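PDB 4JHM: mandelate racemase / muconate lactonizing enzyme, C-terminal domain protein from Pseudovibrio sp. JE062, which belongs to the enolase superfamily, pairing an N-terminal alpha+beta capping domain with a C-terminal TIM-barrel-like domain, and has no specific function assigned. Local coordinates for residues L13-D18 against S369-V374; L34-I39 against N60-C65; N38-F43 against S105-A110. All coordinates share one frame; numbering follows the deposited sequence.

In the fold
All three contacts lie in the alpha+beta capping domain typical of the enolase superfamily, whose antiparallel sheet runs in the order 50-58, 34-44, 8-16, 369-376. Interaction 1 adds the C-terminal strand to the edge of this sheet, closing a chain loop within which interactions 2 and 3 are nested. Those two share strand 34-44: interaction 2 uses its beginning, interaction 3 its later part, and their centres are about 16 Å apart. The centres of interactions 1 and 2 are only about 9 Å apart, with F370 CZ packing 3.4 Å from F62 CB. I39, common to interactions 2 and 3, probably hydrogen-bonds through its N to Y14 O of interaction 1 (2.9 Å).

Interaction 1. Residues L13-D18 against S369-V374; sequences LYALAD and SFASYV
F370 has CG between the backbone N and the carbonyl carbon (chi1 53°), and its ring lies against A15 of the neighbouring strand, while Y14, with chi1 -64° and CG beside its own N, lies near S369 and S372. A15 O has two relations with F370: it accepts the bond from F370 N at 3.0 Å, nearly along the C=O axis, and it sits over one face of the phenyl ring, displaced toward the CD2-CE2 rim. A15 CB packs 3.7 Å from F370 CZ, and A17 CB comes to the ring edge at CE2 (4.0 Å). Small alanines suit these positions, since a bulky ring lies against the strand here.

The strands run antiparallel, 173° between their directions. L13 and Y373 form a hydrogen-bonded pair, with N-O distances of 3.1 Å both from L13 N to Y373 O and from Y373 N to L13 O. Next to it, Y14 and S372 make a non-hydrogen-bonded pair; S372 CB reaches Y14 CD1 at 3.7 Å, and S369 OG lies in the plane of the tyrosine ring, at its edge. On the other face L13 CD1 approaches the edge of the Y373 ring, whose hydroxyl hydrogen-bonds E68 and whose pi system meets R71 in a cation-pi contact.

L13, A15 and A371 pack on I67 of helix 65-73, which covers their face, with L70 also touching L13. Strand 8-16 is held on its far side by strand 34-44, through backbone bonds of Y14 with I39 and L16 with N37, leaving 369-376 as the outermost strand on this side of the sheet within the chain.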
loop_
_atom_site.group_PDB
_atom_site.type_symbol
_atom_site.label_atom_id
_atom_site.label_comp_id
_atom_site.label_asym_id
_atom_site.label_seq_id
_atom_site.Cartn_x
_atom_site.Cartn_y
_atom_site.Cartn_z
ATOM N N LEU A 13 -41.177 -1.761 31.177
ATOM C CA LEU A 13 -39.955 -0.972 31.134
ATOM C C LEU A 13 -39.717 -0.302 32.474
ATOM O O LEU A 13 -40.647 0.223 33.079
ATOM C CB LEU A 13 -40.044 0.088 30.040
ATOM C CG LEU A 13 -40.363 -0.423 28.635
ATOM C CD1 LEU A 13 -40.178 0.697 27.621
ATOM C CD2 LEU A 13 -39.499 -1.626 28.292
ATOM N N TYR A 14 -38.469 -0.322 32.934
ATOM C CA TYR A 14 -38.112 0.305 34.203
ATOM C C TYR A 14 -36.840 1.138 34.092
ATOM O O TYR A 14 -35.937 0.831 33.311
ATOM C CB TYR A 14 -37.930 -0.754 35.287
ATOM C CG TYR A 14 -39.191 -1.512 35.602
ATOM C CD1 TYR A 14 -40.141 -0.985 36.462
ATOM C CD2 TYR A 14 -39.437 -2.753 35.034
ATOM C CE1 TYR A 14 -41.303 -1.673 36.750
ATOM C CE2 TYR A 14 -40.595 -3.452 35.317
ATOM C CZ TYR A 14 -41.524 -2.906 36.175
ATOM O OH TYR A 14 -42.676 -3.590 36.459
ATOM N N ALA A 15 -36.791 2.202 34.881
ATOM C CA ALA A 15 -35.597 3.014 35.017
ATOM C C ALA A 15 -35.448 3.342 36.497
ATOM O O ALA A 15 -36.213 4.143 37.048
ATOM C CB ALA A 15 -35.711 4.286 34.189
ATOM N N LEU A 16 -34.475 2.706 37.140
ATOM C CA LEU A 16 -34.305 2.835 38.577
ATOM C C LEU A 16 -32.917 3.341 38.939
ATOM O O LEU A 16 -32.011 3.346 38.108
ATOM C CB LEU A 16 -34.585 1.500 39.278
ATOM C CG LEU A 16 -33.956 0.231 38.699
ATOM C CD1 LEU A 16 -33.760 -0.810 39.786
ATOM C CD2 LEU A 16 -34.807 -0.339 37.572
ATOM N N ALA A 17 -32.770 3.771 40.189
ATOM C CA ALA A 17 -31.519 4.330 40.696
ATOM C C ALA A 17 -31.570 4.402 42.221
ATOM O O ALA A 17 -32.587 4.078 42.826
ATOM C CB ALA A 17 -31.282 5.714 40.108
ATOM N N ASP A 18 -30.468 4.827 42.833
ATOM C CA ASP A 18 -30.365 4.930 44.287
ATOM C C ASP A 18 -29.751 6.275 44.677
ATOM O O ASP A 18 -28.567 6.525 44.430
ATOM C CB ASP A 18 -29.519 3.777 44.843
ATOM C CG ASP A 18 -29.447 3.777 46.363
ATOM O OD1 ASP A 18 -28.713 4.612 46.928
ATOM O OD2 ASP A 18 -30.116 2.932 46.997
ATOM N N SER A 369 -37.846 2.604 41.062
ATOM C CA SER A 369 -38.173 2.989 39.695
ATOM C C SER A 369 -38.849 4.357 39.628
ATOM O O SER A 369 -39.996 4.513 40.044
ATOM C CB SER A 369 -39.072 1.924 39.062
ATOM O OG SER A 369 -39.334 2.213 37.703
ATOM N N PHE A 370 -38.132 5.340 39.090
ATOM C CA PHE A 370 -38.676 6.689 38.918
ATOM C C PHE A 370 -39.448 6.823 37.603
ATOM O O PHE A 370 -40.050 7.866 37.337
ATOM C CB PHE A 370 -37.557 7.739 38.985
ATOM C CG PHE A 370 -36.419 7.473 38.043
ATOM C CD1 PHE A 370 -36.473 7.905 36.729
ATOM C CD2 PHE A 370 -35.297 6.780 38.468
ATOM C CE1 PHE A 370 -35.430 7.650 35.855
ATOM C CE2 PHE A 370 -34.252 6.525 37.601
ATOM C CZ PHE A 370 -34.320 6.960 36.292
ATOM N N ALA A 371 -39.423 5.770 36.786
ATOM C CA ALA A 371 -40.188 5.734 35.537
ATOM C C ALA A 371 -40.446 4.298 35.097
ATOM O O ALA A 371 -39.560 3.448 35.182
ATOM C CB ALA A 371 -39.451 6.488 34.442
ATOM N N SER A 372 -41.660 4.029 34.624
ATOM C CA SER A 372 -41.996 2.700 34.129
ATOM C C SER A 372 -43.171 2.724 33.155
ATOM O O SER A 372 -44.042 3.590 33.233
ATOM C CB SER A 372 -42.325 1.768 35.293
ATOM O OG SER A 372 -43.532 2.159 35.922
ATOM N N TYR A 373 -43.181 1.763 32.235
ATOM C CA TYR A 373 -44.300 1.578 31.320
ATOM C C TYR A 373 -44.734 0.122 31.330
ATOM O O TYR A 373 -44.048 -0.738 31.883
ATOM C CB TYR A 373 -43.918 1.987 29.897
ATOM C CG TYR A 373 -43.656 3.467 29.733
ATOM C CD1 TYR A 373 -44.667 4.396 29.932
ATOM C CD2 TYR A 373 -42.398 3.935 29.366
ATOM C CE1 TYR A 373 -44.433 5.750 29.783
ATOM C CE2 TYR A 373 -42.157 5.288 29.210
ATOM C CZ TYR A 373 -43.179 6.191 29.421
ATOM O OH TYR A 373 -42.946 7.538 29.271
ATOM N N VAL A 374 -45.885 -0.142 30.719
ATOM C CA VAL A 374 -46.356 -1.503 30.518
ATOM C C VAL A 374 -47.141 -1.574 29.205
ATOM O O VAL A 374 -47.845 -0.631 28.845
ATOM C CB VAL A 374 -47.226 -1.981 31.703
ATOM C CG1 VAL A 374 -48.624 -1.378 31.633
ATOM C CG2 VAL A 374 -47.302 -3.500 31.731
#

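Interaction 2. Residues L34-I39 against N60-C65; sequences LYTNNI and NFFDRC
T36 and F62 have the nearest CA atoms across this contact, 5.8 Å apart, where the strand L34-I39 is flanked by the irregular segment N60-D63 running only 9° from its direction. T36 directs OG1 to the segment with chi1 -57°, the oxygen lying beside its own backbone N and anti to the carbonyl carbon. There it accepts a nearly straight bond from D63 N, at 3.0 Å with an N-H...O angle of 169°. The same oxygen lies near the plane of the F62 ring, at its edge, and 3.4 Å from F62 CB. The side chains of L34 and F62 cross at about a right angle, with L34 CB 3.9 Å from F62 CE1; L34 CD2 extends further, to N60 O.

D63 stands just before helix 65-73: OD1 accepts a weak capping bond from C65 N, and OD2 is bound by S56 OG, a hydroxyl that also meets N38 ND2. F61 turns away to a cation-pi contact with R71 of the second subunit. The buried threonine hydroxyl thus makes the one hydrogen bond between the segments, satisfying the amide of D63, while apolar L34-F62 packing and the D63-S56 bond also tie the lead-in to the sheet.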
loop_
_atom_site.group_PDB
_atom_site.type_symbol
_atom_site.label_atom_id
_atom_site.label_comp_id
_atom_site.label_asym_id
_atom_site.label_seq_id
_atom_site.Cartn_x
_atom_site.Cartn_y
_atom_site.Cartn_z
ATOM N N LEU A 34 -24.644 10.454 37.714
ATOM C CA LEU A 34 -25.747 9.732 38.336
ATOM C C LEU A 34 -26.055 8.482 37.521
ATOM O O LEU A 34 -26.396 8.567 36.341
ATOM C CB LEU A 34 -26.992 10.617 38.409
ATOM C CG LEU A 34 -27.126 11.583 39.592
ATOM C CD1 LEU A 34 -25.816 12.283 39.909
ATOM C CD2 LEU A 34 -28.217 12.599 39.299
ATOM N N TYR A 35 -25.941 7.322 38.159
ATOM C CA TYR A 35 -26.130 6.050 37.469
ATOM C C TYR A 35 -27.581 5.586 37.490
ATOM O O TYR A 35 -28.213 5.528 38.540
ATOM C CB TYR A 35 -25.187 4.989 38.049
ATOM C CG TYR A 35 -23.810 5.117 37.457
ATOM C CD1 TYR A 35 -23.022 6.230 37.724
ATOM C CD2 TYR A 35 -23.314 4.160 36.590
ATOM C CE1 TYR A 35 -21.764 6.372 37.160
ATOM C CE2 TYR A 35 -22.060 4.294 36.022
ATOM C CZ TYR A 35 -21.291 5.402 36.311
ATOM O OH TYR A 35 -20.046 5.534 35.747
ATOM N N THR A 36 -28.093 5.287 36.300
ATOM C CA THR A 36 -29.432 4.764 36.111
ATOM C C THR A 36 -29.337 3.406 35.451
ATOM O O THR A 36 -28.479 3.190 34.586
ATOM C CB THR A 36 -30.246 5.648 35.164
ATOM O OG1 THR A 36 -30.291 6.983 35.670
ATOM C CG2 THR A 36 -31.652 5.112 35.018
ATOM N N ASN A 37 -30.217 2.495 35.853
ATOM C CA ASN A 37 -30.320 1.194 35.208
ATOM C C ASN A 37 -31.650 1.102 34.468
ATOM O O ASN A 37 -32.690 1.481 35.010
ATOM C CB ASN A 37 -30.207 0.078 36.243
ATOM C CG ASN A 37 -29.918 -1.278 35.623
ATOM O OD1 ASN A 37 -29.931 -1.437 34.404
ATOM N ND2 ASN A 37 -29.658 -2.266 36.467
ATOM N N ASN A 38 -31.611 0.614 33.231
ATOM C CA ASN A 38 -32.816 0.444 32.426
ATOM C C ASN A 38 -33.121 -1.029 32.238
ATOM O O ASN A 38 -32.323 -1.761 31.662
ATOM C CB ASN A 38 -32.634 1.105 31.067
ATOM C CG ASN A 38 -32.255 2.564 31.182
ATOM O OD1 ASN A 38 -33.077 3.400 31.559
ATOM N ND2 ASN A 38 -31.007 2.882 30.859
ATOM N N ILE A 39 -34.274 -1.472 32.722
ATOM C CA ILE A 39 -34.612 -2.883 32.644
ATOM C C ILE A 39 -35.800 -3.144 31.729
ATOM O O ILE A 39 -36.840 -2.492 31.840
ATOM C CB ILE A 39 -34.920 -3.462 34.033
ATOM C CG1 ILE A 39 -33.637 -3.548 34.860
ATOM C CG2 ILE A 39 -35.546 -4.841 33.902
ATOM C CD1 ILE A 39 -33.857 -3.975 36.297
ATOM N N ASN A 60 -26.913 15.906 36.630
ATOM C CA ASN A 60 -28.089 16.620 37.123
ATOM C C ASN A 60 -29.249 15.705 37.521
ATOM O O ASN A 60 -29.722 15.760 38.654
ATOM C CB ASN A 60 -28.564 17.632 36.081
ATOM C CG ASN A 60 -27.435 18.490 35.551
ATOM O OD1 ASN A 60 -26.620 19.005 36.314
ATOM N ND2 ASN A 60 -27.379 18.647 34.237
ATOM N N PHE A 61 -29.720 14.876 36.597
ATOM C CA PHE A 61 -30.851 14.001 36.881
ATOM C C PHE A 61 -30.580 12.577 36.418
ATOM O O PHE A 61 -29.737 12.352 35.557
ATOM C CB PHE A 61 -32.119 14.511 36.186
ATOM C CG PHE A 61 -32.409 15.964 36.425
ATOM C CD1 PHE A 61 -32.951 16.389 37.626
ATOM C CD2 PHE A 61 -32.155 16.907 35.439
ATOM C CE1 PHE A 61 -33.220 17.730 37.847
ATOM C CE2 PHE A 61 -32.422 18.248 35.651
ATOM C CZ PHE A 61 -32.951 18.662 36.858
ATOM N N PHE A 62 -31.303 11.619 36.992
ATOM C CA PHE A 62 -31.323 10.266 36.460
ATOM C C PHE A 62 -31.941 10.298 35.068
ATOM O O PHE A 62 -32.659 11.235 34.720
ATOM C CB PHE A 62 -32.104 9.327 37.371
ATOM C CG PHE A 62 -31.484 9.157 38.728
ATOM C CD1 PHE A 62 -30.245 8.540 38.864
ATOM C CD2 PHE A 62 -32.139 9.611 39.869
ATOM C CE1 PHE A 62 -29.668 8.387 40.112
ATOM C CE2 PHE A 62 -31.568 9.455 41.119
ATOM C CZ PHE A 62 -30.330 8.844 41.239
ATOM N N ASP A 63 -31.668 9.265 34.281
ATOM C CA ASP A 63 -31.903 9.308 32.844
ATOM C C ASP A 63 -33.220 8.668 32.419
ATOM O O ASP A 63 -33.487 7.512 32.739
ATOM C CB ASP A 63 -30.743 8.600 32.138
ATOM C CG ASP A 63 -30.795 8.743 30.639
ATOM O OD1 ASP A 63 -31.025 9.867 30.150
ATOM O OD2 ASP A 63 -30.588 7.726 29.949
ATOM N N ARG A 64 -34.032 9.424 31.685
ATOM C CA ARG A 64 -35.211 8.865 31.015
ATOM C C ARG A 64 -34.995 8.745 29.495
ATOM O O ARG A 64 -35.892 8.320 28.771
ATOM C CB ARG A 64 -36.446 9.721 31.285
ATOM C CG ARG A 64 -36.783 9.945 32.750
ATOM C CD ARG A 64 -37.995 10.855 32.881
ATOM N NE ARG A 64 -38.109 11.433 34.216
ATOM C CZ ARG A 64 -39.048 11.119 35.107
ATOM N NH1 ARG A 64 -39.053 11.713 36.292
ATOM N NH2 ARG A 64 -39.985 10.222 34.824
ATOM N N CYS A 65 -33.806 9.119 29.023
ATOM C CA CYS A 65 -33.467 9.059 27.599
ATOM C C CYS A 65 -33.633 7.660 27.018
ATOM O O CYS A 65 -34.285 7.474 25.992
ATOM C CB CYS A 65 -32.021 9.515 27.377
ATOM S SG CYS A 65 -31.497 9.485 25.644
#

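Interaction 3. Residues N38-F43 against S105-A110; sequences NIVRLF and SPIDIA
V40 and L42, alternate residues of strand N38-F43, face P106 and A110, one turn apart on helix S105-A110, and the two axes pass 8.1 Å apart at a crossing angle of -37°. The pairing follows the backbones: the CA atoms of V40 and P106 are 6.1 Å apart, those of L42 and A110 6.6 Å. Two residues of an extended strand and four of a helix rise by comparable amounts, which lets the two rows match.

V40 carries the first half of the contact. With chi1 176° its CG1 is anti to the backbone N, and CG2, beside that N, is the branch that touches P106 CB at 3.7 Å; the two side chains cross at about a right angle. CG2 also lies 4.3 Å from I107 CG1. A proline fits this part of the helix, whose chain is kinked where the nitrogens of P106 and I107 make no bond to the preceding turn, and its ring presents a compact apolar surface. P106 O keeps the regular helical bond, accepting from A110 N at 2.9 Å.

L42 forms the second half, its CG lying 3.8 Å from A110 CB and its CD1 beside the same methyl. CD1, anti to CA (chi2 171°), ends the extended side chain near A110 and lies 4.0 Å from I107 O. Alanine suits this site because its short side chain allows the leucine close to the helix backbone. L70 of helix 65-73 packs on both V40 and I107.

Polar groups find partners outside the two segments: R41 forms a salt bridge with E49, D108 bonds N89 and T280, and N38 ND2 bonds S56 and T54. No hydrogen bond crosses between strand and helix, so the contact rests on dispersion and the exclusion of water from buried aliphatic groups.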
loop_
_atom_site.group_PDB
_atom_site.type_symbol
_atom_site.label_atom_id
_atom_site.label_comp_id
_atom_site.label_asym_id
_atom_site.label_seq_id
_atom_site.Cartn_x
_atom_site.Cartn_y
_atom_site.Cartn_z
ATOM N N ASN A 38 -31.611 0.614 33.231
ATOM C CA ASN A 38 -32.816 0.444 32.426
ATOM C C ASN A 38 -33.121 -1.029 32.238
ATOM O O ASN A 38 -32.323 -1.761 31.662
ATOM C CB ASN A 38 -32.634 1.105 31.067
ATOM C CG ASN A 38 -32.255 2.564 31.182
ATOM O OD1 ASN A 38 -33.077 3.400 31.559
ATOM N ND2 ASN A 38 -31.007 2.882 30.859
ATOM N N ILE A 39 -34.274 -1.472 32.722
ATOM C CA ILE A 39 -34.612 -2.883 32.644
ATOM C C ILE A 39 -35.800 -3.144 31.729
ATOM O O ILE A 39 -36.840 -2.492 31.840
ATOM C CB ILE A 39 -34.920 -3.462 34.033
ATOM C CG1 ILE A 39 -33.637 -3.548 34.860
ATOM C CG2 ILE A 39 -35.546 -4.841 33.902
ATOM C CD1 ILE A 39 -33.857 -3.975 36.297
ATOM N N VAL A 40 -35.621 -4.102 30.823
ATOM C CA VAL A 40 -36.698 -4.600 29.984
ATOM C C VAL A 40 -37.087 -5.992 30.456
ATOM O O VAL A 40 -36.258 -6.904 30.451
ATOM C CB VAL A 40 -36.269 -4.708 28.510
ATOM C CG1 VAL A 40 -37.383 -5.329 27.681
ATOM C CG2 VAL A 40 -35.889 -3.344 27.958
ATOM N N ARG A 41 -38.342 -6.155 30.870
ATOM C CA ARG A 41 -38.848 -7.461 31.267
ATOM C C ARG A 41 -39.895 -7.948 30.269
ATOM O O ARG A 41 -40.965 -7.356 30.149
ATOM C CB ARG A 41 -39.456 -7.409 32.671
ATOM C CG ARG A 41 -39.311 -8.722 33.427
ATOM C CD ARG A 41 -40.594 -9.156 34.106
ATOM N NE ARG A 41 -40.842 -8.454 35.362
ATOM C CZ ARG A 41 -41.586 -8.941 36.352
ATOM N NH1 ARG A 41 -42.152 -10.136 36.241
ATOM N NH2 ARG A 41 -41.763 -8.238 37.459
ATOM N N LEU A 42 -39.582 -9.028 29.559
ATOM C CA LEU A 42 -40.487 -9.570 28.553
ATOM C C LEU A 42 -41.284 -10.736 29.121
ATOM O O LEU A 42 -40.745 -11.565 29.851
ATOM C CB LEU A 42 -39.705 -10.053 27.333
ATOM C CG LEU A 42 -38.852 -9.023 26.594
ATOM C CD1 LEU A 42 -37.981 -9.724 25.562
ATOM C CD2 LEU A 42 -39.715 -7.957 25.934
ATOM N N PHE A 43 -42.565 -10.792 28.770
ATOM C CA PHE A 43 -43.431 -11.898 29.160
ATOM C C PHE A 43 -43.849 -12.686 27.920
ATOM O O PHE A 43 -43.786 -12.174 26.802
ATOM C CB PHE A 43 -44.679 -11.374 29.873
ATOM C CG PHE A 43 -44.410 -10.767 31.225
ATOM C CD1 PHE A 43 -44.340 -11.565 32.359
ATOM C CD2 PHE A 43 -44.259 -9.397 31.367
ATOM C CE1 PHE A 43 -44.109 -11.009 33.606
ATOM C CE2 PHE A 43 -44.032 -8.835 32.612
ATOM C CZ PHE A 43 -43.959 -9.640 33.733
ATOM N N SER A 105 -30.259 -3.085 22.958
ATOM C CA SER A 105 -29.501 -4.214 23.491
ATOM C C SER A 105 -30.267 -5.029 24.535
ATOM O O SER A 105 -30.210 -6.255 24.523
ATOM C CB SER A 105 -28.169 -3.737 24.075
ATOM O OG SER A 105 -27.302 -3.276 23.047
ATOM N N PRO A 106 -30.992 -4.358 25.442
ATOM C CA PRO A 106 -31.715 -5.109 26.474
ATOM C C PRO A 106 -32.832 -6.006 25.925
ATOM O O PRO A 106 -33.125 -7.051 26.504
ATOM C CB PRO A 106 -32.308 -4.011 27.367
ATOM C CG PRO A 106 -31.547 -2.770 27.043
ATOM C CD PRO A 106 -31.144 -2.904 25.608
ATOM N N ILE A 107 -33.450 -5.601 24.820
ATOM C CA ILE A 107 -34.539 -6.381 24.244
ATOM C C ILE A 107 -33.985 -7.666 23.641
ATOM O O ILE A 107 -34.513 -8.745 23.881
ATOM C CB ILE A 107 -35.306 -5.594 23.161
ATOM C CG1 ILE A 107 -35.811 -4.260 23.722
ATOM C CG2 ILE A 107 -36.472 -6.417 22.630
ATOM C CD1 ILE A 107 -36.170 -3.242 22.662
ATOM N N ASP A 108 -32.919 -7.554 22.857
ATOM C CA ASP A 108 -32.278 -8.738 22.293
ATOM C C ASP A 108 -31.841 -9.664 23.421
ATOM O O ASP A 108 -32.073 -10.873 23.378
ATOM C CB ASP A 108 -31.072 -8.344 21.437
ATOM C CG ASP A 108 -30.202 -9.537 21.061
ATOM O OD1 ASP A 108 -29.394 -9.976 21.908
ATOM O OD2 ASP A 108 -30.321 -10.025 19.914
ATOM N N ILE A 109 -31.219 -9.079 24.436
ATOM C CA ILE A 109 -30.695 -9.835 25.560
ATOM C C ILE A 109 -31.810 -10.591 26.272
ATOM O O ILE A 109 -31.657 -11.762 26.623
ATOM C CB ILE A 109 -29.970 -8.905 26.551
ATOM C CG1 ILE A 109 -28.650 -8.423 25.944
ATOM C CG2 ILE A 109 -29.702 -9.624 27.865
ATOM C CD1 ILE A 109 -28.073 -7.199 26.617
ATOM N N ALA A 110 -32.936 -9.914 26.469
ATOM C CA ALA A 110 -34.080 -10.504 27.150
ATOM C C ALA A 110 -34.640 -11.707 26.388
ATOM O O ALA A 110 -35.244 -12.601 26.982
ATOM C CB ALA A 110 -35.164 -9.457 27.350
#